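Local coordinates for protein tyrosine--tRNA ligase (Pyrococcus horikoshii, PDB 2CYC) that catalyses the ATP-dependent activation of L-tyrosine and its transfer to the acceptor end of tRNA(Tyr), acting as a homodimer, at residues Ser43-Leu48 against Leu95-Val100; His223-Gly228 against Gln249-Lys254; Trp235-Glu240 against Glu283-Pro288; Glu294-Arg299 against Glu345-Leu350. All coordinates share one frame; numbering follows the deposited sequence.

Contact 1 (Ser43-Leu48 against Leu95-Val100); sequences SGYIHL and LKYFKV
I46 and F98 bring the two backbones closest, with CA atoms 7.4 Å apart, where the irregular loop 43-48 runs up to a turn of helix 87-108 that widens to a pi-type turn at 95-98. The loop follows strand 36-40 of the class I synthetase nucleotide-binding fold and leads into what is probably the counterpart of the class I HIGH signature, beginning at H47, the N-cap of helix 48-63. One side chain anchors the loop here: the hydroxyl of Y97 accepts the backbone N-H of I46, with N and OH 3.0 Å apart and an almost straight bond of 168°. The N-H arrives at the ring edge, near the plane of Y97. The same hydroxyl is also hydrogen-bonded to NE2 of H264, so two bonds hold the tip of a buried ring. Y97 comes in from the helix with CG anti to the backbone N (chi1 166°) and meets Y45 at about a right angle, its OH lying at the edge of the Y45 ring, 3.7 Å from CD2. Beyond the bond, I46 and Y97 slide past each other in opposite directions, CG1 of I46 lying 4.0 Å from CE2 of Y97. The isoleucine then continues to F98, whose ring also meets that of F40, and CG1 of I46 comes 3.7 Å from CE2 of F98. A CH-pi contact completes the set: CD1 of I46 stands over one face of the F98 ring, shifted toward the rim, 4.1 Å from the centroid.

Contact 2 (His223-Gly228 against Gln249-Lys254); sequences HHLLLG and QMKMSK
The flat groups that L226, M252, G228 and M250 bring together are peptides, not aromatic rings. The N-H of M252 lies in the carbonyl plane of L226, 3.1 Å from its O with an N-H...O angle of 171°, whereas the N-H of G228 reaches O of M250 at 2.8 Å from a position tilted 22° out of that carbonyl's plane. The two bonds flank L227 and K251, a single beta bridge that pins the KMSKS region of a class I synthetase just as helix 240-250 ends. O of M250 also receives NE2 of Q230, so two donors grip one carbonyl. L225 and K251 lie side by side and point the same way, CD1 of L225 meeting CD of K251 at 3.9 Å. The lysine starts with CG between the backbone N and the carbonyl carbon (chi1 65°), then runs extended to a salt bridge between NZ and D189. CB of M252 rests 3.6 Å from O of L226, and CE of M252 reaches CB of L226 at 4.2 Å. K254, predicted to bind ATP, closes the short 3-10 segment 252-254. Segment 223-228 leaves the end of strand 214-223; helix 288-297 covers L226 with Y295 and I296 and binds the backbone N and O of L227 through D291 and W292, while M53 of helix 48-63 also touches L226, and M252 touches W292 and L48.

Contact 3 (Trp235-Glu240 against Glu283-Pro288); sequences WPIESE and EVRYNP
E283 meets W235 tip to tip, and the glutamate can be followed atom by atom. From CB the chain leaves with CG anti to the backbone N (chi1 177°), which sets CG at the edge of the indole, in its plane, 3.7 Å from CH2 of W235. CD lies the same distance from CH2, and the carboxylate plane stands 89° from the ring. Of the two oxygens, OE1 comes 3.9 Å from CZ2 of W235, while OE2 turns back to its own loop: through its anti lone pair it accepts the N-H of Y286, N and OE2 being 3.0 Å apart, and more weakly that of R285. An alanine in place of E283 would probably leave the N-H groups of R285 and Y286 without this acceptor and open a gap at the indole edge. Two helix starts are being joined here, since S239 caps helix 240-250, which leads to the KMSKS region, and N287 occupies the N-cap of helix 288-297. Between them, CZ3 of W235 also touches CB of Y286 at 3.8 Å, again at the indole edge, and F278 meets the indole edge-to-face. I237 sends CD1 to CD2 of Y286, 3.7 Å away. Farther along the loop, R285 forms a salt bridge with E240 that includes a weak hydrogen bond, NH2 to OE1 at 3.3 Å, the guanidinium and carboxylate planes 86° apart. F243 adds a cation-pi contact to R285, whose NE is buried by the contact and has no partner in the model.

Contact 4 (Glu294-Arg299 against Glu345-Leu350); sequences EYIIFR and EYLINL
Helix-to-helix packing joins the last turn of helix 288-297 to helix 336-350, with I296 and I297 packed on Y346. This is mainly apolar packing, with one bridging water, away from the tyrosine and ATP sites. The main element is a CH-pi contact: CG1 of I297 sits over the centre of the Y346 ring, 3.6 Å from the centroid and 13° off the ring normal. The two side chains slide past each other in opposite directions, and CD1 of I297 continues over the same ring, 4.0 Å from CG. CG of Y346 is anti to the backbone N (chi1 173°), on the side of the partner helix. I296 crosses the tyrosine obliquely with its CG2 branch, which lies 3.9 Å from CE2 of Y346 and 4.1 Å from CD2 of L350. CG2 of I296 also comes near CD1 of L347, an atom that lies in plane at the edge of the Y346 ring. At the polar end, a water donates to O of I296 at 2.9 Å and is hydrogen-bonded to OH of Y346 at 3.2 Å, bridging the helices. O of I296 further accepts N of R299. An alanine at Y346 would probably strip I297 CG1 of its aromatic cover and leave the bridging water without its hydroxyl partner. Around this pair, helix 48-63 contributes L52, which touches both I296 and L350, helix 267-276 packs L274 against L347, and helix 322-330 lies against F298, just beyond the end of helix 288-297.

Overall arrangement
From the N terminus, contact 1 closes the first loop, from the entry to helix 48-63 back to helix 87-108, before the others open. Contacts 2 and 3 then cross: 235-240 lies within the stretch spanned by contact 2, and 283-288 lies beyond it, so together they clasp both ends of helix 240-250. Contact 4 follows in series, tying helix 288-297 to helix 336-350. The N-terminal turn of helix 48-63 binds the set together: H47 of contact 1 probably hydrogen-bonds S253 of contact 2, and L48 packs on I296 and L347 of contact 4. Both signature regions thus touch helix 288-297, through L48 and M252.

Contact 1 (Ser43-Leu48 against Leu95-Val100)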
# COMPACT_ATOMS: atom_id res chain seq x y z
N SER A 43 3.64 -19.25 10.61
CA SER A 43 2.30 -19.64 11.06
C SER A 43 2.05 -21.11 11.33
O SER A 43 0.91 -21.56 11.21
CB SER A 43 1.28 -19.20 10.03
OG SER A 43 1.49 -19.89 8.80
N GLY A 44 3.08 -21.87 11.68
CA GLY A 44 2.87 -23.28 11.96
C GLY A 44 4.14 -24.11 11.87
O GLY A 44 5.23 -23.58 11.64
N TYR A 45 3.98 -25.42 12.05
CA TYR A 45 5.10 -26.34 12.00
C TYR A 45 5.63 -26.44 10.58
O TYR A 45 4.88 -26.34 9.61
CB TYR A 45 4.69 -27.72 12.51
CG TYR A 45 4.31 -27.72 13.98
CD1 TYR A 45 2.98 -27.86 14.38
CD2 TYR A 45 5.28 -27.56 14.96
CE1 TYR A 45 2.63 -27.83 15.73
CE2 TYR A 45 4.95 -27.54 16.32
CZ TYR A 45 3.62 -27.67 16.69
OH TYR A 45 3.28 -27.65 18.03
N ILE A 46 6.94 -26.64 10.46
CA ILE A 46 7.58 -26.75 9.16
C ILE A 46 7.38 -28.15 8.57
O ILE A 46 7.94 -29.12 9.08
CB ILE A 46 9.09 -26.46 9.29
CG1 ILE A 46 9.31 -25.00 9.72
CG2 ILE A 46 9.80 -26.76 7.96
CD1 ILE A 46 10.73 -24.71 10.19
N HIS A 47 6.58 -28.25 7.51
CA HIS A 47 6.36 -29.55 6.87
C HIS A 47 7.50 -29.79 5.89
O HIS A 47 8.27 -28.88 5.61
CB HIS A 47 4.98 -29.59 6.19
CG HIS A 47 4.82 -28.62 5.06
ND1 HIS A 47 5.42 -28.80 3.83
CD2 HIS A 47 4.09 -27.48 4.96
CE1 HIS A 47 5.07 -27.81 3.02
NE2 HIS A 47 4.26 -27.00 3.68
N LEU A 48 7.61 -31.02 5.36
CA LEU A 48 8.72 -31.37 4.47
C LEU A 48 8.90 -30.51 3.22
O LEU A 48 10.03 -30.30 2.76
CB LEU A 48 8.63 -32.85 4.05
CG LEU A 48 8.49 -33.85 5.20
CD1 LEU A 48 8.65 -35.28 4.66
CD2 LEU A 48 9.54 -33.56 6.25
N LEU A 95 11.81 -16.22 15.25
CA LEU A 95 13.15 -16.29 15.83
C LEU A 95 13.44 -17.50 16.71
O LEU A 95 14.56 -18.00 16.72
CB LEU A 95 13.43 -15.01 16.62
CG LEU A 95 14.18 -13.89 15.90
CD1 LEU A 95 13.65 -13.71 14.48
CD2 LEU A 95 14.06 -12.61 16.70
N LYS A 96 12.45 -17.98 17.45
CA LYS A 96 12.69 -19.09 18.35
C LYS A 96 12.41 -20.47 17.82
O LYS A 96 12.95 -21.46 18.33
CB LYS A 96 11.93 -18.87 19.66
CG LYS A 96 12.49 -17.72 20.48
CD LYS A 96 11.68 -17.53 21.76
CE LYS A 96 12.30 -16.46 22.66
NZ LYS A 96 11.49 -16.23 23.89
N TYR A 97 11.57 -20.57 16.80
CA TYR A 97 11.25 -21.87 16.23
C TYR A 97 11.58 -22.01 14.75
O TYR A 97 12.36 -22.89 14.36
CB TYR A 97 9.76 -22.20 16.40
CG TYR A 97 9.33 -23.37 15.54
CD1 TYR A 97 9.71 -24.68 15.87
CD2 TYR A 97 8.60 -23.17 14.37
CE1 TYR A 97 9.37 -25.75 15.06
CE2 TYR A 97 8.26 -24.24 13.54
CZ TYR A 97 8.65 -25.53 13.89
OH TYR A 97 8.32 -26.60 13.09
N PHE A 98 10.99 -21.15 13.94
CA PHE A 98 11.17 -21.24 12.50
C PHE A 98 12.61 -21.15 12.02
O PHE A 98 13.04 -21.96 11.21
CB PHE A 98 10.32 -20.18 11.79
CG PHE A 98 10.08 -20.48 10.35
CD1 PHE A 98 11.04 -20.16 9.38
CD2 PHE A 98 8.93 -21.16 9.95
CE1 PHE A 98 10.86 -20.51 8.04
CE2 PHE A 98 8.74 -21.52 8.61
CZ PHE A 98 9.71 -21.19 7.66
N LYS A 99 13.34 -20.16 12.51
CA LYS A 99 14.73 -19.98 12.13
C LYS A 99 15.54 -21.25 12.33
O LYS A 99 16.17 -21.74 11.39
CB LYS A 99 15.37 -18.85 12.94
CG LYS A 99 16.87 -18.67 12.69
CD LYS A 99 17.38 -17.42 13.39
CE LYS A 99 18.83 -17.13 13.05
NZ LYS A 99 19.71 -18.21 13.56
N VAL A 100 15.50 -21.81 13.54
CA VAL A 100 16.26 -23.01 13.83
C VAL A 100 15.71 -24.24 13.09
O VAL A 100 16.46 -25.13 12.72
CB VAL A 100 16.33 -23.29 15.36
CG1 VAL A 100 14.97 -23.67 15.91
CG2 VAL A 100 17.36 -24.40 15.64

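Contact 2 (His223-Gly228 against Gln249-Lys254)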
# COMPACT_ATOMS: atom_id res chain seq x y z
N HIS A 223 10.63 -24.07 -6.95
CA HIS A 223 10.76 -25.49 -6.70
C HIS A 223 9.41 -26.16 -6.63
O HIS A 223 8.40 -25.52 -6.37
CB HIS A 223 11.58 -25.77 -5.44
CG HIS A 223 11.00 -25.20 -4.18
ND1 HIS A 223 11.68 -24.29 -3.40
CD2 HIS A 223 9.85 -25.49 -3.52
CE1 HIS A 223 10.97 -24.04 -2.31
NE2 HIS A 223 9.87 -24.76 -2.35
N HIS A 224 9.43 -27.46 -6.89
CA HIS A 224 8.24 -28.29 -6.88
C HIS A 224 7.51 -28.25 -5.53
O HIS A 224 8.15 -28.21 -4.47
CB HIS A 224 8.66 -29.73 -7.22
CG HIS A 224 7.55 -30.73 -7.15
ND1 HIS A 224 6.59 -30.84 -8.13
CD2 HIS A 224 7.26 -31.67 -6.23
CE1 HIS A 224 5.75 -31.82 -7.82
NE2 HIS A 224 6.14 -32.34 -6.67
N LEU A 225 6.19 -28.25 -5.58
CA LEU A 225 5.39 -28.26 -4.36
C LEU A 225 5.01 -29.70 -4.01
O LEU A 225 4.26 -30.34 -4.75
CB LEU A 225 4.13 -27.42 -4.54
CG LEU A 225 4.30 -25.95 -4.92
CD1 LEU A 225 2.91 -25.32 -5.10
CD2 LEU A 225 5.08 -25.21 -3.84
N LEU A 226 5.54 -30.24 -2.92
CA LEU A 226 5.19 -31.61 -2.54
C LEU A 226 3.70 -31.69 -2.17
O LEU A 226 3.17 -30.80 -1.50
CB LEU A 226 6.04 -32.08 -1.35
CG LEU A 226 7.55 -32.27 -1.54
CD1 LEU A 226 8.17 -32.68 -0.20
CD2 LEU A 226 7.81 -33.33 -2.60
N LEU A 227 3.05 -32.75 -2.61
CA LEU A 227 1.63 -32.96 -2.32
C LEU A 227 1.41 -33.45 -0.90
O LEU A 227 2.29 -34.08 -0.31
CB LEU A 227 1.05 -34.01 -3.27
CG LEU A 227 0.96 -33.64 -4.75
CD1 LEU A 227 0.53 -34.86 -5.55
CD2 LEU A 227 -0.03 -32.48 -4.92
N GLY A 228 0.24 -33.15 -0.36
CA GLY A 228 -0.10 -33.65 0.96
C GLY A 228 -0.39 -35.13 0.75
O GLY A 228 -0.59 -35.56 -0.38
N GLN A 249 -4.78 -27.68 -4.89
CA GLN A 249 -5.57 -27.79 -3.67
C GLN A 249 -4.98 -28.79 -2.68
O GLN A 249 -5.10 -28.61 -1.46
CB GLN A 249 -6.99 -28.23 -4.02
CG GLN A 249 -7.79 -27.21 -4.81
CD GLN A 249 -9.02 -27.82 -5.45
OE1 GLN A 249 -9.76 -28.57 -4.81
NE2 GLN A 249 -9.26 -27.50 -6.72
N MET A 250 -4.34 -29.83 -3.20
CA MET A 250 -3.78 -30.89 -2.37
C MET A 250 -2.35 -30.68 -1.86
O MET A 250 -1.85 -31.50 -1.08
CB MET A 250 -3.87 -32.22 -3.13
CG MET A 250 -5.30 -32.62 -3.50
SD MET A 250 -6.33 -32.92 -2.04
CE MET A 250 -7.06 -31.30 -1.77
N LYS A 251 -1.70 -29.59 -2.27
CA LYS A 251 -0.33 -29.33 -1.81
C LYS A 251 -0.29 -29.33 -0.28
O LYS A 251 -1.20 -28.82 0.39
CB LYS A 251 0.18 -28.00 -2.38
CG LYS A 251 -0.56 -26.76 -1.90
CD LYS A 251 -0.13 -25.54 -2.71
CE LYS A 251 -0.78 -24.27 -2.21
NZ LYS A 251 -0.59 -23.15 -3.18
N MET A 252 0.78 -29.90 0.27
CA MET A 252 0.95 -30.02 1.71
C MET A 252 0.72 -28.76 2.56
O MET A 252 0.31 -28.87 3.72
CB MET A 252 2.32 -30.61 2.01
CG MET A 252 2.58 -30.87 3.49
SD MET A 252 3.49 -32.42 3.74
CE MET A 252 4.96 -32.07 2.74
N SER A 253 1.00 -27.58 2.01
CA SER A 253 0.78 -26.35 2.78
C SER A 253 -0.70 -26.14 3.13
O SER A 253 -1.03 -25.36 4.02
CB SER A 253 1.29 -25.12 2.02
OG SER A 253 2.68 -24.97 2.22
N LYS A 254 -1.58 -26.84 2.44
CA LYS A 254 -3.00 -26.71 2.70
C LYS A 254 -3.61 -27.92 3.42
O LYS A 254 -4.80 -27.91 3.75
CB LYS A 254 -3.75 -26.44 1.39
CG LYS A 254 -3.57 -25.01 0.90
CD LYS A 254 -4.50 -24.68 -0.26
CE LYS A 254 -4.63 -23.17 -0.45
NZ LYS A 254 -3.33 -22.49 -0.74

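Contact 3 (Trp235-Glu240 against Glu283-Pro288)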
# COMPACT_ATOMS: atom_id res chain seq x y z
N TRP A 235 -12.22 -38.77 -7.31
CA TRP A 235 -11.44 -39.83 -7.94
C TRP A 235 -12.34 -40.74 -8.76
O TRP A 235 -13.43 -41.11 -8.32
CB TRP A 235 -10.70 -40.63 -6.86
CG TRP A 235 -9.67 -41.56 -7.42
CD1 TRP A 235 -9.85 -42.86 -7.80
CD2 TRP A 235 -8.29 -41.25 -7.70
NE1 TRP A 235 -8.68 -43.38 -8.30
CE2 TRP A 235 -7.71 -42.41 -8.25
CE3 TRP A 235 -7.50 -40.10 -7.54
CZ2 TRP A 235 -6.36 -42.46 -8.63
CZ3 TRP A 235 -6.17 -40.15 -7.93
CH2 TRP A 235 -5.61 -41.32 -8.47
N PRO A 236 -11.90 -41.13 -9.97
CA PRO A 236 -10.63 -40.75 -10.59
C PRO A 236 -10.61 -39.31 -11.07
O PRO A 236 -11.66 -38.70 -11.25
CB PRO A 236 -10.52 -41.73 -11.75
CG PRO A 236 -11.96 -41.84 -12.18
CD PRO A 236 -12.67 -42.02 -10.86
N ILE A 237 -9.41 -38.78 -11.28
CA ILE A 237 -9.25 -37.42 -11.77
C ILE A 237 -9.31 -37.50 -13.29
O ILE A 237 -8.52 -38.21 -13.91
CB ILE A 237 -7.90 -36.82 -11.32
CG1 ILE A 237 -7.84 -36.78 -9.79
CG2 ILE A 237 -7.73 -35.41 -11.89
CD1 ILE A 237 -6.54 -36.24 -9.22
N GLU A 238 -10.26 -36.78 -13.88
CA GLU A 238 -10.46 -36.80 -15.33
C GLU A 238 -9.52 -35.93 -16.17
O GLU A 238 -8.43 -36.36 -16.55
CB GLU A 238 -11.92 -36.47 -15.63
CG GLU A 238 -12.89 -37.59 -15.23
CD GLU A 238 -14.31 -37.11 -14.98
OE1 GLU A 238 -14.55 -36.51 -13.90
OE2 GLU A 238 -15.18 -37.32 -15.84
N SER A 239 -9.95 -34.70 -16.47
CA SER A 239 -9.15 -33.79 -17.30
C SER A 239 -7.78 -33.41 -16.74
O SER A 239 -7.47 -33.64 -15.57
CB SER A 239 -9.94 -32.50 -17.56
OG SER A 239 -10.14 -31.78 -16.36
N GLU A 240 -6.96 -32.81 -17.61
CA GLU A 240 -5.63 -32.37 -17.24
C GLU A 240 -5.74 -31.08 -16.44
O GLU A 240 -4.97 -30.85 -15.51
CB GLU A 240 -4.80 -32.12 -18.50
CG GLU A 240 -3.32 -31.92 -18.24
CD GLU A 240 -2.68 -33.11 -17.56
OE1 GLU A 240 -3.04 -34.26 -17.92
OE2 GLU A 240 -1.82 -32.92 -16.68
N GLU A 283 -0.91 -46.74 -9.64
CA GLU A 283 -1.24 -45.36 -10.01
C GLU A 283 0.04 -44.52 -9.99
O GLU A 283 0.72 -44.43 -8.97
CB GLU A 283 -2.27 -44.78 -9.03
CG GLU A 283 -2.65 -43.32 -9.26
CD GLU A 283 -3.15 -43.03 -10.67
OE1 GLU A 283 -3.87 -43.87 -11.25
OE2 GLU A 283 -2.83 -41.95 -11.20
N VAL A 284 0.36 -43.90 -11.13
CA VAL A 284 1.56 -43.07 -11.22
C VAL A 284 1.28 -41.64 -11.65
O VAL A 284 2.19 -40.82 -11.68
CB VAL A 284 2.60 -43.66 -12.20
CG1 VAL A 284 3.08 -45.02 -11.71
CG2 VAL A 284 2.01 -43.76 -13.61
N ARG A 285 0.03 -41.33 -11.98
CA ARG A 285 -0.36 -39.97 -12.39
C ARG A 285 -0.53 -39.07 -11.17
O ARG A 285 0.03 -37.97 -11.10
CB ARG A 285 -1.66 -40.02 -13.19
CG ARG A 285 -2.28 -38.66 -13.49
CD ARG A 285 -3.74 -38.83 -13.92
NE ARG A 285 -4.44 -37.57 -14.13
CZ ARG A 285 -4.18 -36.72 -15.12
NH1 ARG A 285 -4.88 -35.60 -15.22
NH2 ARG A 285 -3.23 -36.99 -16.00
N TYR A 286 -1.33 -39.52 -10.21
CA TYR A 286 -1.55 -38.76 -8.98
C TYR A 286 -1.26 -39.73 -7.84
O TYR A 286 -2.06 -40.62 -7.53
CB TYR A 286 -2.99 -38.23 -8.89
CG TYR A 286 -3.17 -37.34 -7.69
CD1 TYR A 286 -3.29 -37.88 -6.42
CD2 TYR A 286 -3.12 -35.95 -7.82
CE1 TYR A 286 -3.35 -37.07 -5.29
CE2 TYR A 286 -3.18 -35.12 -6.69
CZ TYR A 286 -3.29 -35.70 -5.43
OH TYR A 286 -3.33 -34.91 -4.31
N ASN A 287 -0.11 -39.54 -7.21
CA ASN A 287 0.31 -40.40 -6.12
C ASN A 287 1.24 -39.61 -5.20
O ASN A 287 2.43 -39.43 -5.51
CB ASN A 287 1.03 -41.61 -6.73
CG ASN A 287 1.34 -42.70 -5.72
OD1 ASN A 287 1.30 -43.89 -6.05
ND2 ASN A 287 1.68 -42.30 -4.50
N PRO A 288 0.72 -39.13 -4.07
CA PRO A 288 1.53 -38.36 -3.12
C PRO A 288 2.81 -39.08 -2.69
O PRO A 288 3.87 -38.46 -2.55
CB PRO A 288 0.57 -38.12 -1.96
CG PRO A 288 -0.77 -38.05 -2.66
CD PRO A 288 -0.68 -39.20 -3.63

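Contact 4 (Glu294-Arg299 against Glu345-Leu350)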
# COMPACT_ATOMS: atom_id res chain seq x y z
N GLU A 294 10.08 -39.32 -5.66
CA GLU A 294 10.79 -38.66 -6.74
C GLU A 294 11.58 -37.43 -6.31
O GLU A 294 12.74 -37.30 -6.66
CB GLU A 294 9.82 -38.23 -7.85
CG GLU A 294 10.56 -37.59 -9.03
CD GLU A 294 9.66 -37.23 -10.18
OE1 GLU A 294 10.18 -36.85 -11.24
OE2 GLU A 294 8.42 -37.32 -10.02
N TYR A 295 10.95 -36.54 -5.54
CA TYR A 295 11.61 -35.30 -5.12
C TYR A 295 12.46 -35.32 -3.86
O TYR A 295 13.29 -34.43 -3.67
CB TYR A 295 10.56 -34.20 -5.04
CG TYR A 295 10.07 -33.82 -6.42
CD1 TYR A 295 10.77 -32.90 -7.20
CD2 TYR A 295 8.93 -34.43 -6.97
CE1 TYR A 295 10.35 -32.60 -8.50
CE2 TYR A 295 8.51 -34.14 -8.26
CZ TYR A 295 9.23 -33.22 -9.02
OH TYR A 295 8.82 -32.93 -10.31
N ILE A 296 12.27 -36.30 -3.00
CA ILE A 296 13.08 -36.38 -1.79
C ILE A 296 14.13 -37.49 -1.95
O ILE A 296 15.33 -37.21 -2.06
CB ILE A 296 12.21 -36.66 -0.53
CG1 ILE A 296 11.21 -35.51 -0.32
CG2 ILE A 296 13.10 -36.80 0.71
CD1 ILE A 296 10.35 -35.64 0.94
N ILE A 297 13.67 -38.73 -2.00
CA ILE A 297 14.57 -39.88 -2.11
C ILE A 297 15.48 -39.87 -3.35
O ILE A 297 16.67 -40.18 -3.24
CB ILE A 297 13.76 -41.19 -2.04
CG1 ILE A 297 13.00 -41.23 -0.70
CG2 ILE A 297 14.69 -42.40 -2.19
CD1 ILE A 297 12.09 -42.44 -0.50
N PHE A 298 14.95 -39.51 -4.51
CA PHE A 298 15.77 -39.45 -5.72
C PHE A 298 16.08 -38.01 -6.10
O PHE A 298 16.14 -37.67 -7.29
CB PHE A 298 15.09 -40.17 -6.90
CG PHE A 298 15.02 -41.65 -6.73
CD1 PHE A 298 13.92 -42.24 -6.11
CD2 PHE A 298 16.10 -42.45 -7.09
CE1 PHE A 298 13.90 -43.60 -5.85
CE2 PHE A 298 16.09 -43.82 -6.82
CZ PHE A 298 14.99 -44.39 -6.20
N ARG A 299 16.25 -37.17 -5.09
CA ARG A 299 16.58 -35.77 -5.34
C ARG A 299 17.84 -35.76 -6.17
O ARG A 299 17.95 -35.01 -7.13
CB ARG A 299 16.83 -35.04 -4.02
CG ARG A 299 17.20 -33.59 -4.23
CD ARG A 299 17.22 -32.88 -2.92
NE ARG A 299 18.33 -33.31 -2.08
CZ ARG A 299 19.52 -32.72 -2.08
NH1 ARG A 299 19.76 -31.68 -2.87
NH2 ARG A 299 20.47 -33.15 -1.25
N GLU A 345 10.75 -45.32 6.74
CA GLU A 345 12.06 -45.55 7.35
C GLU A 345 13.10 -44.59 6.79
O GLU A 345 13.93 -44.06 7.53
CB GLU A 345 12.51 -47.00 7.13
CG GLU A 345 11.67 -48.02 7.90
CD GLU A 345 11.54 -47.66 9.36
OE1 GLU A 345 12.58 -47.37 10.00
OE2 GLU A 345 10.39 -47.67 9.88
N TYR A 346 13.05 -44.37 5.48
CA TYR A 346 13.99 -43.43 4.86
C TYR A 346 13.81 -42.04 5.51
O TYR A 346 14.78 -41.37 5.87
CB TYR A 346 13.70 -43.31 3.36
CG TYR A 346 14.53 -42.23 2.68
CD1 TYR A 346 15.75 -42.53 2.07
CD2 TYR A 346 14.12 -40.90 2.71
CE1 TYR A 346 16.53 -41.53 1.49
CE2 TYR A 346 14.90 -39.89 2.14
CZ TYR A 346 16.10 -40.21 1.54
OH TYR A 346 16.85 -39.19 1.00
N LEU A 347 12.56 -41.62 5.65
CA LEU A 347 12.24 -40.31 6.26
C LEU A 347 12.66 -40.26 7.73
O LEU A 347 13.20 -39.25 8.21
CB LEU A 347 10.74 -40.05 6.12
CG LEU A 347 10.23 -39.03 5.09
CD1 LEU A 347 11.13 -38.94 3.91
CD2 LEU A 347 8.81 -39.41 4.68
N ILE A 348 12.43 -41.35 8.45
CA ILE A 348 12.78 -41.41 9.86
C ILE A 348 14.28 -41.21 10.03
O ILE A 348 14.73 -40.46 10.91
CB ILE A 348 12.37 -42.77 10.47
CG1 ILE A 348 10.85 -42.82 10.61
CG2 ILE A 348 13.07 -42.98 11.82
CD1 ILE A 348 10.33 -44.19 11.04
N ASN A 349 15.06 -41.85 9.17
CA ASN A 349 16.51 -41.73 9.26
C ASN A 349 17.01 -40.40 8.76
O ASN A 349 17.92 -39.81 9.36
CB ASN A 349 17.18 -42.88 8.49
CG ASN A 349 16.97 -44.22 9.17
OD1 ASN A 349 17.12 -44.34 10.39
ND2 ASN A 349 16.62 -45.23 8.38
N LEU A 350 16.42 -39.91 7.68
CA LEU A 350 16.84 -38.62 7.14
C LEU A 350 16.67 -37.51 8.17
O LEU A 350 17.55 -36.66 8.34
CB LEU A 350 15.99 -38.26 5.91
CG LEU A 350 16.24 -36.86 5.33
CD1 LEU A 350 17.67 -36.79 4.81
CD2 LEU A 350 15.25 -36.58 4.19
O HOH W 1 17.01 -36.13 0.10